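Local atomic coordinates of NMB1025 protein (Neisseria meningitidis serogroup B, PDB entry 3KJJ), a protein that is of unknown function but belongs to the YjgF/RutC family of small trimeric proteins, many of which act on reactive imine or enamine intermediates. Residues Q46-I54 with E111-T119; H67-M78 with R96-L107. One frame throughout, in Å; residues are numbered along the deposited sequence. Where two conformers were deposited one is given.

Contact 1 of 2, residues Q46-I54 with E111-T119; sequences QTADVLAQI and EWRVEIKIT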
loop_
_atom_site.group_PDB
_atom_site.type_symbol
_atom_site.label_atom_id
_atom_site.label_comp_id
_atom_site.label_asym_id
_atom_site.label_seq_id
_atom_site.Cartn_x
_atom_site.Cartn_y
_atom_site.Cartn_z
ATOM N N GLN B 46 1.570 4.668 -21.854
ATOM C CA GLN B 46 0.986 5.107 -20.595
ATOM C C GLN B 46 1.949 4.942 -19.423
ATOM O O GLN B 46 2.024 5.819 -18.555
ATOM C CB GLN B 46 -0.342 4.394 -20.341
ATOM C CG GLN B 46 -1.444 4.897 -21.278
ATOM C CD GLN B 46 -2.800 4.320 -20.950
ATOM O OE1 GLN B 46 -2.926 3.472 -20.068
ATOM N NE2 GLN B 46 -3.829 4.785 -21.655
ATOM N N THR B 47 2.711 3.849 -19.424
ATOM C CA THR B 47 3.698 3.606 -18.371
ATOM C C THR B 47 4.734 4.740 -18.396
ATOM O O THR B 47 5.071 5.291 -17.344
ATOM C CB THR B 47 4.354 2.189 -18.466
ATOM O OG1 THR B 47 3.339 1.169 -18.386
ATOM C CG2 THR B 47 5.345 1.964 -17.322
ATOM N N ALA B 48 5.206 5.094 -19.595
ATOM C CA ALA B 48 6.173 6.182 -19.770
ATOM C C ALA B 48 5.648 7.486 -19.180
ATOM O O ALA B 48 6.358 8.155 -18.437
ATOM C CB ALA B 48 6.526 6.376 -21.241
ATOM N N ASP B 49 4.415 7.844 -19.523
ATOM C CA ASP B 49 3.809 9.078 -19.020
ATOM C C ASP B 49 3.701 9.104 -17.497
ATOM O O ASP B 49 3.938 10.148 -16.872
ATOM C CB ASP B 49 2.426 9.314 -19.626
ATOM C CG ASP B 49 1.792 10.605 -19.122
ATOM O OD1 ASP B 49 2.211 11.681 -19.573
ATOM O OD2 ASP B 49 0.888 10.535 -18.267
ATOM N N VAL B 50 3.337 7.960 -16.919
ATOM C CA VAL B 50 3.123 7.821 -15.480
ATOM C C VAL B 50 4.464 7.964 -14.754
ATOM O O VAL B 50 4.551 8.666 -13.749
ATOM C CB VAL B 50 2.399 6.480 -15.149
ATOM C CG1 VAL B 50 2.601 6.053 -13.708
ATOM C CG2 VAL B 50 0.878 6.611 -15.451
ATOM N N LEU B 51 5.500 7.311 -15.284
ATOM C CA LEU B 51 6.848 7.440 -14.725
ATOM C C LEU B 51 7.415 8.869 -14.823
ATOM O O LEU B 51 8.145 9.304 -13.931
ATOM C CB LEU B 51 7.796 6.371 -15.286
ATOM C CG LEU B 51 7.382 4.914 -14.982
ATOM C CD1 LEU B 51 8.202 3.908 -15.771
ATOM C CD2 LEU B 51 7.436 4.579 -13.483
ATOM N N ALA B 52 7.049 9.605 -15.876
ATOM C CA ALA B 52 7.457 11.013 -16.032
ATOM C C ALA B 52 6.808 11.939 -15.003
ATOM O O ALA B 52 7.472 12.806 -14.426
ATOM C CB ALA B 52 7.192 11.513 -17.475
ATOM N N GLN B 53 5.520 11.723 -14.745
ATOM C CA GLN B 53 4.825 12.360 -13.624
ATOM C C GLN B 53 5.497 12.076 -12.292
ATOM O O GLN B 53 5.698 12.989 -11.481
ATOM C CB GLN B 53 3.383 11.863 -13.541
ATOM C CG GLN B 53 2.485 12.323 -14.666
ATOM C CD GLN B 53 1.101 11.730 -14.538
ATOM O OE1 GLN B 53 0.406 11.973 -13.563
ATOM N NE2 GLN B 53 0.705 10.929 -15.521
ATOM N N ILE B 54 5.833 10.807 -12.058
ATOM C CA ILE B 54 6.463 10.424 -10.804
ATOM C C ILE B 54 7.769 11.189 -10.622
ATOM O O ILE B 54 8.007 11.757 -9.542
ATOM C CB ILE B 54 6.613 8.880 -10.658
ATOM C CG1 ILE B 54 5.244 8.264 -10.323
ATOM C CG2 ILE B 54 7.628 8.540 -9.571
ATOM C CD1 ILE B 54 5.106 6.759 -10.581
ATOM N N GLU B 111 -10.017 3.353 -20.119
ATOM C CA GLU B 111 -8.861 3.475 -21.005
ATOM C C GLU B 111 -7.503 3.554 -20.289
ATOM O O GLU B 111 -6.465 3.474 -20.943
ATOM C CB GLU B 111 -9.022 4.628 -22.011
ATOM C CG GLU B 111 -9.609 5.915 -21.454
ATOM C CD GLU B 111 -11.132 5.894 -21.342
ATOM O OE1 GLU B 111 -11.632 6.106 -20.227
ATOM O OE2 GLU B 111 -11.832 5.671 -22.358
ATOM N N TRP B 112 -7.513 3.711 -18.963
ATOM C CA TRP B 112 -6.273 3.649 -18.178
ATOM C C TRP B 112 -5.832 2.205 -17.998
ATOM O O TRP B 112 -6.568 1.381 -17.456
ATOM C CB TRP B 112 -6.436 4.293 -16.802
ATOM C CG TRP B 112 -6.740 5.767 -16.793
ATOM C CD1 TRP B 112 -6.610 6.658 -17.825
ATOM C CD2 TRP B 112 -7.176 6.527 -15.659
ATOM N NE1 TRP B 112 -6.970 7.920 -17.408
ATOM C CE2 TRP B 112 -7.313 7.868 -16.082
ATOM C CE3 TRP B 112 -7.476 6.198 -14.327
ATOM C CZ2 TRP B 112 -7.742 8.885 -15.219
ATOM C CZ3 TRP B 112 -7.891 7.210 -13.466
ATOM C CH2 TRP B 112 -8.024 8.540 -13.920
ATOM N N ARG B 113 -4.611 1.914 -18.428
ATOM C CA ARG B 113 -4.087 0.552 -18.415
ATOM C C ARG B 113 -3.091 0.332 -17.278
ATOM O O ARG B 113 -2.716 -0.812 -16.981
ATOM C CB ARG B 113 -3.449 0.225 -19.770
ATOM C CG ARG B 113 -4.330 0.590 -20.961
ATOM C CD ARG B 113 -4.078 -0.318 -22.134
ATOM N NE ARG B 113 -4.367 -1.709 -21.805
ATOM C CZ ARG B 113 -5.526 -2.311 -22.050
ATOM N NH1 ARG B 113 -5.690 -3.584 -21.725
ATOM N NH2 ARG B 113 -6.511 -1.643 -22.634
ATOM N N VAL B 114 -2.670 1.435 -16.642
ATOM C CA VAL B 114 -1.676 1.395 -15.559
ATOM C C VAL B 114 -1.826 2.563 -14.574
ATOM O O VAL B 114 -2.217 3.671 -14.948
ATOM C CB VAL B 114 -0.211 1.310 -16.118
ATOM C CG1 VAL B 114 0.156 2.583 -16.927
ATOM C CG2 VAL B 114 0.810 1.031 -15.004
ATOM N N GLU B 115 -1.537 2.280 -13.310
ATOM C CA GLU B 115 -1.497 3.277 -12.255
ATOM C C GLU B 115 -0.375 2.845 -11.322
ATOM O O GLU B 115 -0.275 1.673 -10.971
ATOM C CB GLU B 115 -2.849 3.348 -11.515
ATOM C CG GLU B 115 -2.932 4.396 -10.400
ATOM C CD GLU B 115 -4.355 4.628 -9.887
ATOM O OE1 GLU B 115 -5.326 4.273 -10.587
ATOM O OE2 GLU B 115 -4.507 5.184 -8.780
ATOM N N ILE B 116 0.485 3.781 -10.933
ATOM C CA ILE B 116 1.615 3.437 -10.065
ATOM C C ILE B 116 1.611 4.322 -8.826
ATOM O O ILE B 116 1.552 5.560 -8.928
ATOM C CB ILE B 116 2.974 3.510 -10.810
ATOM C CG1 ILE B 116 2.957 2.596 -12.041
ATOM C CG2 ILE B 116 4.139 3.157 -9.866
ATOM C CD1 ILE B 116 4.204 2.680 -12.938
ATOM N N LYS B 117 1.659 3.658 -7.673
ATOM C CA LYS B 117 1.633 4.283 -6.361
ATOM C C LYS B 117 2.997 4.138 -5.699
ATOM O O LYS B 117 3.472 3.024 -5.475
ATOM C CB LYS B 117 0.566 3.615 -5.496
ATOM C CG LYS B 117 0.463 4.149 -4.063
ATOM C CD LYS B 117 -0.551 5.255 -3.969
ATOM C CE LYS B 117 -1.107 5.343 -2.571
ATOM N NZ LYS B 117 -1.786 6.652 -2.354
ATOM N N ILE B 118 3.601 5.275 -5.359
ATOM C CA ILE B 118 4.991 5.332 -4.903
ATOM C C ILE B 118 5.072 5.785 -3.446
ATOM O O ILE B 118 4.329 6.678 -3.030
ATOM C CB ILE B 118 5.802 6.365 -5.749
ATOM C CG1 ILE B 118 5.912 5.935 -7.213
ATOM C CG2 ILE B 118 7.188 6.624 -5.142
ATOM C CD1 ILE B 118 6.752 4.712 -7.460
ATOM N N THR B 119 5.979 5.146 -2.699
ATOM C CA THR B 119 6.485 5.627 -1.421
ATOM C C THR B 119 7.983 5.877 -1.600
ATOM O O THR B 119 8.709 5.031 -2.146
ATOM C CB THR B 119 6.289 4.590 -0.287
ATOM O OG1 THR B 119 4.962 4.045 -0.348
ATOM C CG2 THR B 119 6.504 5.233 1.109
#
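Gln46 NE2 is gripped by two backbone carbonyls, Glu111 O and Gly40 O. The bond to Glu111 O is 3.0 Å long and nearly straight, 170° at the hydrogen, and the acceptor lies in the amide plane. At the other end of the amide, Gln46 OE1 accepts a hydrogen bond from Arg113 N at 2.8 Å, with the donor in the carbonyl plane. These bonds fix which end of the amide is N and which is O, and its rotation. The chain reaches the loop before strand 114-121 because it is extended beyond CG (chi2 -174°). The CB and CG of Arg113 lean on OE1, while in one of two conformers its guanidinium turns away to a salt bridge with Asp80.

Past this polar clamp the contact is apolar. Helix 43-60 lies on one face of the sheet. The axes of residues 46-54 and 114-119 are 8.5 Å apart, at an angle of 25°. This is helix-on-sheet packing in the alpha+beta fold of the YjgF family. Val114, Ile116 and Ile118 point to the helix from alternate positions of the strand. CG1 of Val114 meets Thr47 OG1 at 3.8 Å; that hydroxyl is hydrogen-bonded to Ala43 O within the helix. CD1 of Ile116 touches both Val50 CG1 and Leu51 CD2, at 3.8 Å from each. Ile54 comes across Ile116 at about a right angle, its CD1 touching CG2. The same CD1 meets Ile118 CG1 at 3.6 Å, and these two side chains reach toward each other tip to tip. Helix 81-91 adds Met84 beside Thr47 and Ile116. Glu115 and Lys117 point the other way, and Lys117 NZ forms a salt bridge with Asp70 of the second subunit.

Contact 2 of 2, residues H67-M78 with R96-L107; sequences HVLDAVIYLRDM and RTPARACVEARL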
loop_
_atom_site.group_PDB
_atom_site.type_symbol
_atom_site.label_atom_id
_atom_site.label_comp_id
_atom_site.label_asym_id
_atom_site.label_seq_id
_atom_site.Cartn_x
_atom_site.Cartn_y
_atom_site.Cartn_z
ATOM N N HIS B 67 15.498 7.100 -5.037
ATOM C CA HIS B 67 15.141 7.147 -3.623
ATOM C C HIS B 67 13.707 6.713 -3.377
ATOM O O HIS B 67 13.106 7.094 -2.375
ATOM C CB HIS B 67 15.407 8.541 -3.040
ATOM C CG HIS B 67 16.861 8.885 -2.971
ATOM N ND1 HIS B 67 17.565 9.347 -4.062
ATOM C CD2 HIS B 67 17.750 8.805 -1.953
ATOM C CE1 HIS B 67 18.825 9.544 -3.716
ATOM N NE2 HIS B 67 18.964 9.223 -2.443
ATOM N N VAL B 68 13.178 5.907 -4.300
ATOM C CA VAL B 68 11.889 5.233 -4.135
ATOM C C VAL B 68 12.027 3.990 -3.260
ATOM O O VAL B 68 12.881 3.128 -3.491
ATOM C CB VAL B 68 11.295 4.815 -5.500
ATOM C CG1 VAL B 68 10.070 3.910 -5.311
ATOM C CG2 VAL B 68 10.939 6.034 -6.296
ATOM N N LEU B 69 11.165 3.900 -2.262
ATOM C CA LEU B 69 11.162 2.776 -1.356
ATOM C C LEU B 69 10.321 1.626 -1.896
ATOM O O LEU B 69 10.753 0.473 -1.880
ATOM C CB LEU B 69 10.660 3.207 0.012
ATOM C CG LEU B 69 11.574 4.177 0.778
ATOM C CD1 LEU B 69 10.962 4.515 2.125
ATOM C CD2 LEU B 69 12.993 3.609 0.946
ATOM N N ASP B 70 9.134 1.959 -2.394
ATOM C CA ASP B 70 8.131 0.962 -2.709
ATOM C C ASP B 70 7.272 1.465 -3.864
ATOM O O ASP B 70 6.981 2.662 -3.967
ATOM C CB ASP B 70 7.293 0.681 -1.448
ATOM C CG ASP B 70 6.231 -0.400 -1.648
ATOM O OD1 ASP B 70 6.582 -1.600 -1.646
ATOM O OD2 ASP B 70 5.034 -0.043 -1.760
ATOM N N ALA B 71 6.881 0.541 -4.734
ATOM C CA ALA B 71 6.014 0.860 -5.851
ATOM C C ALA B 71 4.978 -0.248 -5.991
ATOM O O ALA B 71 5.326 -1.425 -6.011
ATOM C CB ALA B 71 6.835 0.975 -7.133
ATOM N N VAL B 72 3.711 0.135 -6.066
ATOM C CA VAL B 72 2.652 -0.806 -6.394
ATOM C C VAL B 72 2.143 -0.400 -7.761
ATOM O O VAL B 72 1.830 0.772 -8.000
ATOM C CB VAL B 72 1.506 -0.811 -5.370
ATOM C CG1 VAL B 72 0.495 -1.923 -5.697
ATOM C CG2 VAL B 72 2.042 -0.994 -3.973
ATOM N N ILE B 73 2.103 -1.380 -8.658
ATOM C CA ILE B 73 1.706 -1.165 -10.030
ATOM C C ILE B 73 0.418 -1.925 -10.232
ATOM O O ILE B 73 0.359 -3.134 -10.011
ATOM C CB ILE B 73 2.771 -1.671 -11.024
ATOM C CG1 ILE B 73 4.105 -0.938 -10.803
ATOM C CG2 ILE B 73 2.292 -1.485 -12.486
ATOM C CD1 ILE B 73 5.304 -1.673 -11.423
ATOM N N TYR B 74 -0.613 -1.182 -10.603
ATOM C CA TYR B 74 -1.908 -1.744 -10.876
ATOM C C TYR B 74 -2.039 -1.743 -12.395
ATOM O O TYR B 74 -1.862 -0.710 -13.029
ATOM C CB TYR B 74 -2.990 -0.890 -10.218
ATOM C CG TYR B 74 -2.918 -0.807 -8.704
ATOM C CD1 TYR B 74 -3.339 -1.869 -7.901
ATOM C CD2 TYR B 74 -2.449 0.350 -8.069
ATOM C CE1 TYR B 74 -3.274 -1.792 -6.514
ATOM C CE2 TYR B 74 -2.378 0.428 -6.695
ATOM C CZ TYR B 74 -2.792 -0.641 -5.923
ATOM O OH TYR B 74 -2.730 -0.554 -4.556
ATOM N N LEU B 75 -2.304 -2.903 -12.979
ATOM C CA LEU B 75 -2.630 -2.971 -14.402
ATOM C C LEU B 75 -4.083 -3.366 -14.550
ATOM O O LEU B 75 -4.578 -4.191 -13.786
ATOM C CB LEU B 75 -1.750 -3.992 -15.130
ATOM C CG LEU B 75 -0.250 -3.717 -15.224
ATOM C CD1 LEU B 75 0.466 -4.985 -15.700
ATOM C CD2 LEU B 75 0.048 -2.543 -16.161
ATOM N N ARG B 76 -4.753 -2.780 -15.539
ATOM C CA ARG B 76 -6.123 -3.131 -15.873
ATOM C C ARG B 76 -6.196 -4.575 -16.375
ATOM O O ARG B 76 -7.167 -5.299 -16.119
ATOM C CB ARG B 76 -6.670 -2.172 -16.932
ATOM C CG ARG B 76 -8.042 -2.575 -17.455
ATOM C CD ARG B 76 -8.515 -1.713 -18.610
ATOM N NE ARG B 76 -9.888 -2.058 -18.978
ATOM C CZ ARG B 76 -10.972 -1.702 -18.293
ATOM N NH1 ARG B 76 -10.867 -0.972 -17.192
ATOM N NH2 ARG B 76 -12.176 -2.064 -18.720
ATOM N N ASP B 77 -5.143 -4.975 -17.072
ATOM C CA ASP B 77 -5.072 -6.240 -17.751
ATOM C C ASP B 77 -3.641 -6.802 -17.647
ATOM O O ASP B 77 -2.727 -6.271 -18.261
ATOM C CB ASP B 77 -5.485 -6.027 -19.219
ATOM C CG ASP B 77 -5.650 -7.327 -19.970
ATOM O OD1 ASP B 77 -6.603 -7.454 -20.763
ATOM O OD2 ASP B 77 -4.821 -8.226 -19.770
HETATM N N MSE B 78 -3.462 -7.877 -16.874
HETATM C CA MSE B 78 -2.135 -8.495 -16.666
HETATM C C MSE B 78 -1.481 -8.981 -17.964
HETATM O O MSE B 78 -0.301 -9.321 -17.984
HETATM C CB MSE B 78 -2.196 -9.621 -15.615
HETATM C CG MSE B 78 -0.811 -10.165 -15.129
HETATM SE SE MSE B 78 0.329 -8.865 -14.142
HETATM C CE MSE B 78 -0.982 -8.369 -12.822
ATOM N N ARG B 96 19.472 0.356 -7.254
ATOM C CA ARG B 96 18.618 1.075 -6.308
ATOM C C ARG B 96 17.155 0.885 -6.684
ATOM O O ARG B 96 16.363 1.819 -6.640
ATOM C CB ARG B 96 18.987 2.562 -6.291
ATOM C CG ARG B 96 20.465 2.816 -6.053
ATOM C CD ARG B 96 20.729 4.281 -5.793
ATOM N NE ARG B 96 19.898 4.808 -4.713
ATOM C CZ ARG B 96 20.329 5.065 -3.483
ATOM N NH1 ARG B 96 21.599 4.832 -3.161
ATOM N NH2 ARG B 96 19.488 5.564 -2.578
ATOM N N THR B 97 16.805 -0.340 -7.055
ATOM C CA THR B 97 15.450 -0.652 -7.489
ATOM C C THR B 97 14.553 -0.873 -6.253
ATOM O O THR B 97 14.999 -1.434 -5.245
ATOM C CB THR B 97 15.441 -1.873 -8.421
ATOM O OG1 THR B 97 15.952 -3.009 -7.718
ATOM C CG2 THR B 97 16.323 -1.620 -9.647
ATOM N N PRO B 98 13.299 -0.391 -6.307
ATOM C CA PRO B 98 12.445 -0.407 -5.117
ATOM C C PRO B 98 11.751 -1.744 -4.846
ATOM O O PRO B 98 11.698 -2.612 -5.730
ATOM C CB PRO B 98 11.400 0.665 -5.438
ATOM C CG PRO B 98 11.261 0.585 -6.916
ATOM C CD PRO B 98 12.646 0.303 -7.441
ATOM N N ALA B 99 11.235 -1.907 -3.625
ATOM C CA ALA B 99 10.252 -2.966 -3.342
ATOM C C ALA B 99 9.101 -2.747 -4.315
ATOM O O ALA B 99 8.694 -1.605 -4.554
ATOM C CB ALA B 99 9.757 -2.891 -1.915
ATOM N N ARG B 100 8.600 -3.824 -4.902
ATOM C CA ARG B 100 7.594 -3.690 -5.954
ATOM C C ARG B 100 6.555 -4.792 -5.834
ATOM O O ARG B 100 6.864 -5.905 -5.425
ATOM C CB ARG B 100 8.253 -3.752 -7.334
ATOM C CG ARG B 100 7.428 -3.141 -8.448
ATOM C CD ARG B 100 8.041 -3.370 -9.818
ATOM N NE ARG B 100 7.577 -4.618 -10.418
ATOM C CZ ARG B 100 7.448 -4.842 -11.722
ATOM N NH1 ARG B 100 7.727 -3.895 -12.621
ATOM N NH2 ARG B 100 7.006 -6.022 -12.127
ATOM N N ALA B 101 5.315 -4.452 -6.154
ATOM C CA ALA B 101 4.266 -5.448 -6.316
ATOM C C ALA B 101 3.457 -5.082 -7.551
ATOM O O ALA B 101 3.275 -3.905 -7.867
ATOM C CB ALA B 101 3.390 -5.521 -5.067
ATOM N N CYS B 102 2.996 -6.089 -8.283
ATOM C CA CYS B 102 2.205 -5.808 -9.473
ATOM C C CYS B 102 0.978 -6.688 -9.456
ATOM O O CYS B 102 1.100 -7.906 -9.390
ATOM C CB CYS B 102 3.005 -6.010 -10.761
ATOM S SG CYS B 102 2.074 -5.524 -12.238
ATOM N N VAL B 103 -0.193 -6.054 -9.462
ATOM C CA VAL B 103 -1.464 -6.780 -9.381
ATOM C C VAL B 103 -2.451 -6.267 -10.430
ATOM O O VAL B 103 -2.299 -5.171 -10.961
ATOM C CB VAL B 103 -2.105 -6.765 -7.943
ATOM C CG1 VAL B 103 -1.100 -7.237 -6.884
ATOM C CG2 VAL B 103 -2.662 -5.395 -7.575
ATOM N N GLU B 104 -3.445 -7.085 -10.743
ATOM C CA GLU B 104 -4.446 -6.695 -11.713
ATOM C C GLU B 104 -5.615 -6.041 -11.003
ATOM O O GLU B 104 -6.229 -6.645 -10.128
ATOM C CB GLU B 104 -4.916 -7.902 -12.517
ATOM C CG GLU B 104 -5.486 -7.516 -13.879
ATOM C CD GLU B 104 -6.163 -8.676 -14.568
ATOM O OE1 GLU B 104 -5.716 -9.064 -15.667
ATOM O OE2 GLU B 104 -7.143 -9.198 -14.005
ATOM N N ALA B 105 -5.913 -4.803 -11.385
ATOM C CA ALA B 105 -7.051 -4.069 -10.834
ATOM C C ALA B 105 -7.517 -3.034 -11.835
ATOM O O ALA B 105 -6.705 -2.309 -12.406
ATOM C CB ALA B 105 -6.668 -3.391 -9.528
ATOM N N ARG B 106 -8.832 -2.950 -12.040
ATOM C CA ARG B 106 -9.395 -1.960 -12.954
ATOM C C ARG B 106 -9.333 -0.554 -12.353
ATOM O O ARG B 106 -9.551 -0.372 -11.155
ATOM C CB ARG B 106 -10.834 -2.326 -13.327
ATOM C CG ARG B 106 -10.930 -3.616 -14.125
ATOM C CD ARG B 106 -12.271 -3.746 -14.807
ATOM N NE ARG B 106 -12.179 -4.594 -15.991
ATOM C CZ ARG B 106 -13.136 -4.711 -16.907
ATOM N NH1 ARG B 106 -14.272 -4.034 -16.787
ATOM N NH2 ARG B 106 -12.952 -5.501 -17.948
ATOM N N LEU B 107 -9.047 0.435 -13.194
ATOM C CA LEU B 107 -8.836 1.820 -12.728
ATOM C C LEU B 107 -10.048 2.720 -12.982
ATOM O O LEU B 107 -11.042 2.272 -13.580
ATOM C CB LEU B 107 -7.555 2.388 -13.349
ATOM C CG LEU B 107 -6.393 1.384 -13.275
ATOM C CD1 LEU B 107 -5.256 1.791 -14.193
ATOM C CD2 LEU B 107 -5.916 1.187 -11.845
HETATM O O HOH W 1 15.395 3.630 -4.580
HETATM O O HOH W 2 -8.864 0.732 -16.240
#
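Ala71 and Ile73 of strand 68-75 each bond on both sides of the residue to strand 99-104. Ala71 N donates to Ala99 O at 2.8 Å, and Ala71 O accepts from Ala101 N. Ile73 repeats the pattern with Ala101 O and Val103 N, as in a regular parallel ladder. Helix 81-91 connects the strands in a beta-alpha-beta unit.

On the face with Arg100 and Cys102, Ile73 CD1 lies over the Arg100 guanidinium, 3.5 Å from NH1. Leu75 CD1 touches Cys102 SG. On the other face Tyr74 runs alongside Val103, its CD1 3.6 Å from CG2. At the end of strand 99-104, Glu104 OE1 accepts a hydrogen bond from N of Met78, a selenomethionine, at 2.8 Å. It uses its anti lone pair, and the bond is almost straight at 177°. The Glu104 chain is extended beyond CG. The guanidiniums of Arg76 and Arg106 stack with centres 4.0 Å apart and planes at 27°.

Further out, Asn85 and Trp88 of helix 81-91 hold the Arg100 guanidinium by a hydrogen bond and a cation-pi contact. A water links Val68 O to Arg96 O. The third subunit bonds to the backbone of Pro98, Arg100 and Glu104.

The Arg76-Arg106 stack brings like charges close. A water on Arg76 NH1 and Glu104 of the second subunit, packed on Arg106, may offset their repulsion.

From the N terminus, the chain first passes three strands and enters helix 43-60, whose residues 46-54 meet a partner late in the sequence. Strand 68-75 follows. Helix 81-91 then carries the chain to residues 96-107, where contact 2 closes the shorter loop. Only afterwards does 111-119 return to the helix and close contact 1, so contact 2 lies wholly within the longer loop. Strand 114-121 inserts beside strand 68-75, antiparallel to it. Glu115 O to Tyr74 N is a probable hydrogen bond of 2.9 Å between them. Contact 1 thus ties helix to sheet, and contact 2 adds strand 99-104, one edge of the sheet within this chain.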